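Local coordinates for secreted protein ESXB (Bacillus anthracis, PDB 4J10) that is of undetermined function but, as a WXG100-family member, is probably exported as a small helical dimer by a type VII (ESX-like) secretion system, at residues N23-A28 with I71-S76. Sequence-based numbering, arbitrary orientation.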
loop_
_atom_site.group_PDB
_atom_site.type_symbol
_atom_site.label_atom_id
_atom_site.label_comp_id
_atom_site.label_asym_id
_atom_site.label_seq_id
_atom_site.Cartn_x
_atom_site.Cartn_y
_atom_site.Cartn_z
ATOM N N ASN A 23 6.761 5.720 -7.114
ATOM C CA ASN A 23 6.875 6.397 -5.820
ATOM C C ASN A 23 6.002 5.713 -4.785
ATOM O O ASN A 23 6.393 5.559 -3.625
ATOM C CB ASN A 23 6.480 7.871 -5.934
ATOM C CG ASN A 23 7.497 8.689 -6.695
ATOM O OD1 ASN A 23 8.646 8.272 -6.848
ATOM N ND2 ASN A 23 7.085 9.871 -7.168
ATOM N N ALA A 24 4.807 5.312 -5.209
ATOM C CA ALA A 24 3.888 4.620 -4.308
ATOM C C ALA A 24 4.475 3.293 -3.831
ATOM O O ALA A 24 4.338 2.930 -2.652
ATOM C CB ALA A 24 2.514 4.409 -4.957
ATOM N N ALA A 25 5.152 2.575 -4.720
ATOM C CA ALA A 25 5.792 1.320 -4.336
ATOM C C ALA A 25 6.852 1.568 -3.269
ATOM O O ALA A 25 6.949 0.812 -2.304
ATOM C CB ALA A 25 6.392 0.656 -5.552
ATOM N N GLY A 26 7.631 2.638 -3.424
ATOM C CA GLY A 26 8.654 2.965 -2.446
ATOM C C GLY A 26 8.066 3.374 -1.111
ATOM O O GLY A 26 8.601 3.038 -0.050
ATOM N N GLU A 27 6.964 4.123 -1.147
ATOM C CA GLU A 27 6.296 4.527 0.097
ATOM C C GLU A 27 5.720 3.307 0.813
ATOM O O GLU A 27 5.754 3.201 2.052
ATOM C CB GLU A 27 5.203 5.566 -0.195
ATOM C CG GLU A 27 5.742 6.916 -0.610
ATOM C CD GLU A 27 4.639 7.928 -0.837
ATOM O OE1 GLU A 27 3.467 7.517 -0.963
ATOM O OE2 GLU A 27 4.948 9.134 -0.894
ATOM N N ALA A 28 5.213 2.357 0.038
ATOM C CA ALA A 28 4.659 1.134 0.610
ATOM C C ALA A 28 5.762 0.318 1.278
ATOM O O ALA A 28 5.572 -0.237 2.362
ATOM C CB ALA A 28 3.975 0.310 -0.476
ATOM N N ILE A 71 2.967 -5.379 -8.238
ATOM C CA ILE A 71 1.880 -5.030 -9.146
ATOM C C ILE A 71 1.997 -3.546 -9.509
ATOM O O ILE A 71 1.869 -3.178 -10.683
ATOM C CB ILE A 71 0.481 -5.321 -8.547
ATOM C CG1 ILE A 71 0.281 -6.827 -8.339
ATOM C CG2 ILE A 71 -0.616 -4.732 -9.455
ATOM C CD1 ILE A 71 -0.879 -7.146 -7.393
ATOM N N LEU A 72 2.263 -2.680 -8.533
ATOM C CA LEU A 72 2.486 -1.258 -8.826
ATOM C C LEU A 72 3.675 -1.060 -9.749
ATOM O O LEU A 72 3.634 -0.242 -10.674
ATOM C CB LEU A 72 2.706 -0.445 -7.543
ATOM C CG LEU A 72 1.598 -0.410 -6.500
ATOM C CD1 LEU A 72 1.927 0.692 -5.507
ATOM C CD2 LEU A 72 0.242 -0.171 -7.139
ATOM N N GLU A 73 4.744 -1.806 -9.501
ATOM C CA GLU A 73 5.928 -1.689 -10.341
ATOM C C GLU A 73 5.649 -2.145 -11.765
ATOM O O GLU A 73 6.161 -1.560 -12.708
ATOM C CB GLU A 73 7.096 -2.455 -9.716
ATOM C CG GLU A 73 7.609 -1.802 -8.437
ATOM C CD GLU A 73 8.483 -2.726 -7.658
ATOM O OE1 GLU A 73 8.043 -3.870 -7.423
ATOM O OE2 GLU A 73 9.608 -2.328 -7.284
ATOM N N GLY A 74 4.816 -3.170 -11.913
ATOM C CA GLY A 74 4.415 -3.648 -13.228
ATOM C C GLY A 74 3.629 -2.608 -13.998
ATOM O O GLY A 74 3.829 -2.432 -15.208
ATOM N N ILE A 75 2.727 -1.917 -13.310
ATOM C CA ILE A 75 1.962 -0.847 -13.927
ATOM C C ILE A 75 2.897 0.263 -14.379
ATOM O O ILE A 75 2.775 0.779 -15.491
ATOM C CB ILE A 75 0.884 -0.311 -12.966
ATOM C CG1 ILE A 75 -0.186 -1.392 -12.768
ATOM C CG2 ILE A 75 0.278 0.984 -13.512
ATOM C CD1 ILE A 75 -1.152 -1.094 -11.625
ATOM N N SER A 76 3.840 0.628 -13.521
ATOM C CA SER A 76 4.829 1.651 -13.859
ATOM C C SER A 76 5.608 1.264 -15.116
ATOM O O SER A 76 5.746 2.064 -16.051
ATOM C CB SER A 76 5.787 1.860 -12.685
ATOM O OG SER A 76 6.730 2.880 -12.960
#
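Leu72 reaches across to helix 11-41 with a single methyl, CD1, which settles where Ala24 passes into Ala25: it lies 3.8 Å from Ala24 CB and equally 3.8 Å from Ala25 N. That second distance puts the methyl against the backbone itself, an approach open to it because both neighbours are alanines, whose side chains end at CB. In the leucine, CG stands anti to the carbonyl carbon (chi1 -61°) and CD1 continues outward anti to CA (chi2 -167°), so this branch leads toward the facing helix. Nearer the root of the side chain, Leu72 CB faces Ala25 CB at 4.3 Å, and here the CA atoms of Leu72 and Ala25 come within 6.1 Å.

Small residues on one helix and a branched aliphatic on the other let the axes of the two short segments approach to 9.1 Å, nearly antiparallel at 163°. Both segments belong to the helical hairpin of the WXG100 fold, helix 11-41 packed along helix 48-90, and this contact lies near its middle. Phe21 extends the apolar layer beside Leu72, and Ile69 does so beside Ala25. Ala24 also packs on Gln31 of the second subunit, so this alanine serves both the hairpin and the dimer.

The side marked by Glu73 is looser and more open. Its CB leaves the helix at a slant to the interface, and the contact comes from CG, 4.0 Å from Ala25 CB. This is methylene against methyl: the aliphatic stem helps cover the alanine, while the extended chain carries the carboxylate on past that methyl toward the exposed border, so that methylene, not carboxylate, approaches closest, an apt division of labour for a glutamate. No hydrogen bond joins the two segments.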